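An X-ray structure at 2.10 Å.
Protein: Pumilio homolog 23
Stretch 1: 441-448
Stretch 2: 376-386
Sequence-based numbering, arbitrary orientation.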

# COMPACT_ATOMS: atom_id res chain seq x y z
N SER A 441 -23.71 -4.47 -16.09
CA SER A 441 -24.95 -4.10 -15.41
C SER A 441 -25.90 -5.28 -15.25
O SER A 441 -26.74 -5.25 -14.34
CB SER A 441 -25.66 -2.96 -16.15
OG SER A 441 -26.16 -3.39 -17.40
N ASP A 442 -25.76 -6.33 -16.08
CA ASP A 442 -26.54 -7.56 -15.90
C ASP A 442 -26.39 -8.15 -14.50
O ASP A 442 -27.29 -8.84 -14.02
CB ASP A 442 -26.10 -8.65 -16.90
CG ASP A 442 -26.29 -8.25 -18.34
OD1 ASP A 442 -27.09 -7.32 -18.63
OD2 ASP A 442 -25.65 -8.88 -19.20
N HIS A 443 -25.24 -7.93 -13.86
CA HIS A 443 -24.98 -8.61 -12.60
C HIS A 443 -25.35 -7.79 -11.38
O HIS A 443 -25.32 -8.32 -10.26
CB HIS A 443 -23.49 -8.99 -12.49
CG HIS A 443 -23.03 -9.91 -13.58
ND1 HIS A 443 -23.80 -10.97 -14.02
CD2 HIS A 443 -21.90 -9.93 -14.33
CE1 HIS A 443 -23.15 -11.60 -14.98
NE2 HIS A 443 -22.00 -10.99 -15.19
N ILE A 444 -25.68 -6.51 -11.56
CA ILE A 444 -25.75 -5.60 -10.42
C ILE A 444 -27.00 -4.75 -10.47
O ILE A 444 -27.02 -3.63 -9.94
CB ILE A 444 -24.49 -4.71 -10.36
CG1 ILE A 444 -24.36 -3.92 -11.66
CG2 ILE A 444 -23.24 -5.59 -10.14
CD1 ILE A 444 -23.33 -2.80 -11.62
N GLN A 445 -28.07 -5.26 -11.09
CA GLN A 445 -29.32 -4.49 -11.12
C GLN A 445 -29.80 -4.05 -9.73
O GLN A 445 -30.22 -2.89 -9.60
CB GLN A 445 -30.40 -5.29 -11.87
CG GLN A 445 -30.13 -5.35 -13.38
CD GLN A 445 -30.19 -3.97 -14.02
OE1 GLN A 445 -31.25 -3.34 -14.03
NE2 GLN A 445 -29.06 -3.49 -14.55
N PRO A 446 -29.75 -4.88 -8.68
CA PRO A 446 -30.16 -4.38 -7.36
C PRO A 446 -29.34 -3.18 -6.89
O PRO A 446 -29.88 -2.30 -6.21
CB PRO A 446 -29.95 -5.59 -6.44
CG PRO A 446 -29.93 -6.78 -7.34
CD PRO A 446 -29.36 -6.31 -8.63
N TYR A 447 -28.05 -3.12 -7.24
CA TYR A 447 -27.23 -2.00 -6.78
C TYR A 447 -27.56 -0.73 -7.55
O TYR A 447 -27.64 0.36 -6.96
CB TYR A 447 -25.74 -2.33 -6.93
CG TYR A 447 -25.32 -3.53 -6.12
CD1 TYR A 447 -25.49 -4.81 -6.63
CD2 TYR A 447 -24.76 -3.38 -4.85
CE1 TYR A 447 -25.11 -5.92 -5.90
CE2 TYR A 447 -24.38 -4.50 -4.10
CZ TYR A 447 -24.56 -5.77 -4.65
OH TYR A 447 -24.19 -6.90 -3.94
N ILE A 448 -27.75 -0.84 -8.87
CA ILE A 448 -28.10 0.32 -9.69
C ILE A 448 -29.45 0.88 -9.26
O ILE A 448 -29.63 2.10 -9.12
CB ILE A 448 -28.11 -0.06 -11.18
CG1 ILE A 448 -26.70 -0.39 -11.66
CG2 ILE A 448 -28.70 1.07 -12.02
CD1 ILE A 448 -26.67 -1.14 -12.99
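Stretch 2, residues 376-386: HENKCCEALVG

Helical repeat proteins bury their apolar side chains between successive segments and settle the remaining polar groups at the margins, and the packing of residues 376-386 on 441-448 in Pumilio homolog 23 is a compact example. At the apolar centre, the ring of Tyr447 lies among Cys381, Leu384 and Val385, residues whose CA-to-CB bonds all point toward stretch 1. CE1 of Tyr447 is 4.2 Å from CB of Cys381, its CE2 is 4.1 Å from CD2 of Leu384, and its CZ comes within 3.5 Å of CG2 of Val385. The CA-to-CB bond of Tyr447 itself points sideways; with chi1 in the m well, the far end of the side chain comes nearer to the helix. Beside it, CG2 of Ile444 meets SG of Cys381 at 3.7 Å. Farther along, CB of Pro446 reaches CG2 of Val385 at a looser 4.4 Å.

A long aromatic side chain inserted in this way carries its hydroxyl into the apolar layer, where it needs a partner. Tyr447 OH donates a hydrogen bond of 2.7 Å to the backbone O of Cys381, near the plane of the ring. That same carbonyl accepts the helical bond from Val385 N at 3.2 Å, so it serves both its own helix and the neighbouring segment.

The backbones frame this centre. Stretch 2 is helical from Glu377 through Gly386 and beyond, with His376 at its N-cap position. Stretch 1 is more broken: a short 3-10 segment, 441-443, leads through Ile444, the N-cap residue, into a helix that begins at Gln445 and runs on past Ile448. Residue numbers rise together along the register, His443 with Asn378, Ile444 with Cys381 and Pro446 with Val385, while the CA-CA distances widen from 5.0 to 6.6 to 7.9 Å as stretch 1 turns away across the helix. Together they bury 445 Å².

Toward the start of stretch 2 the contact becomes mixed. The CA-to-CB bond of His443 points toward the helix, and the ring offers one face to Glu377, whose CB stands 4.3 Å from the ring centroid in a CH-pi contact. OD1 of Asn378 approaches CA of His443 at 3.5 Å, while O of His443 packs 3.5 Å from CB of Cys381.

The polar edge is completed by solvent. The CA-to-CB bond of Glu382 points away from stretch 1, yet the end of its side chain comes nearer. A single water donates to both Glu382 OE2, at 2.8 Å, and His443 O, at 2.6 Å, bridging a carboxylate and a carbonyl that are both acceptors.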

# COMPACT_ATOMS: atom_id res chain seq x y z
N HIS A 376 -18.22 -16.68 -11.34
CA HIS A 376 -19.06 -16.49 -10.15
C HIS A 376 -19.39 -15.02 -9.91
O HIS A 376 -19.70 -14.63 -8.77
CB HIS A 376 -18.40 -17.07 -8.88
CG HIS A 376 -18.20 -18.55 -8.92
ND1 HIS A 376 -17.39 -19.17 -9.85
CD2 HIS A 376 -18.72 -19.54 -8.15
CE1 HIS A 376 -17.41 -20.48 -9.64
NE2 HIS A 376 -18.20 -20.73 -8.61
N GLU A 377 -19.33 -14.19 -10.95
CA GLU A 377 -19.59 -12.76 -10.78
C GLU A 377 -20.99 -12.53 -10.23
O GLU A 377 -21.17 -11.86 -9.20
CB GLU A 377 -19.43 -12.03 -12.12
CG GLU A 377 -18.09 -12.22 -12.79
CD GLU A 377 -18.19 -13.12 -14.00
OE1 GLU A 377 -18.76 -14.23 -13.88
OE2 GLU A 377 -17.72 -12.71 -15.08
N ASN A 378 -22.01 -13.07 -10.90
CA ASN A 378 -23.38 -12.87 -10.45
C ASN A 378 -23.59 -13.50 -9.08
O ASN A 378 -24.25 -12.91 -8.21
CB ASN A 378 -24.36 -13.44 -11.47
CG ASN A 378 -25.78 -12.95 -11.25
OD1 ASN A 378 -26.05 -11.75 -11.38
ND2 ASN A 378 -26.68 -13.86 -10.94
N LYS A 379 -23.01 -14.68 -8.85
CA LYS A 379 -23.16 -15.33 -7.55
C LYS A 379 -22.56 -14.48 -6.43
O LYS A 379 -23.11 -14.43 -5.32
CB LYS A 379 -22.50 -16.72 -7.58
CG LYS A 379 -23.36 -17.80 -8.23
CD LYS A 379 -22.53 -19.07 -8.41
CE LYS A 379 -23.25 -20.12 -9.25
NZ LYS A 379 -24.21 -20.90 -8.43
N CYS A 380 -21.42 -13.83 -6.68
CA CYS A 380 -20.82 -12.98 -5.66
C CYS A 380 -21.68 -11.75 -5.38
O CYS A 380 -21.90 -11.39 -4.21
CB CYS A 380 -19.41 -12.56 -6.08
SG CYS A 380 -18.21 -13.91 -5.87
N CYS A 381 -22.15 -11.08 -6.43
CA CYS A 381 -22.98 -9.89 -6.24
C CYS A 381 -24.27 -10.24 -5.48
O CYS A 381 -24.68 -9.50 -4.58
CB CYS A 381 -23.32 -9.27 -7.58
SG CYS A 381 -21.90 -8.62 -8.50
N GLU A 382 -24.90 -11.36 -5.83
CA GLU A 382 -26.15 -11.73 -5.17
C GLU A 382 -25.91 -12.19 -3.75
O GLU A 382 -26.72 -11.90 -2.86
CB GLU A 382 -26.89 -12.82 -5.96
CG GLU A 382 -27.52 -12.31 -7.26
CD GLU A 382 -28.53 -11.20 -7.02
OE1 GLU A 382 -29.24 -11.25 -5.98
OE2 GLU A 382 -28.60 -10.27 -7.86
N ALA A 383 -24.80 -12.89 -3.50
CA ALA A 383 -24.49 -13.30 -2.13
C ALA A 383 -24.29 -12.09 -1.23
O ALA A 383 -24.68 -12.10 -0.06
CB ALA A 383 -23.26 -14.21 -2.11
N LEU A 384 -23.67 -11.02 -1.76
CA LEU A 384 -23.48 -9.81 -0.98
C LEU A 384 -24.82 -9.17 -0.63
O LEU A 384 -25.04 -8.77 0.52
CB LEU A 384 -22.59 -8.82 -1.73
CG LEU A 384 -22.43 -7.47 -1.02
CD1 LEU A 384 -21.83 -7.63 0.39
CD2 LEU A 384 -21.61 -6.49 -1.86
N VAL A 385 -25.73 -9.06 -1.60
CA VAL A 385 -27.06 -8.49 -1.31
C VAL A 385 -27.74 -9.27 -0.19
O VAL A 385 -28.25 -8.69 0.77
CB VAL A 385 -27.95 -8.47 -2.56
CG1 VAL A 385 -29.31 -7.88 -2.19
CG2 VAL A 385 -27.30 -7.69 -3.70
N GLY A 386 -27.79 -10.59 -0.33
CA GLY A 386 -28.46 -11.42 0.65
C GLY A 386 -27.80 -11.38 2.01
O GLY A 386 -28.48 -11.54 3.03
O HOH W 1 -26.65 -8.33 -8.06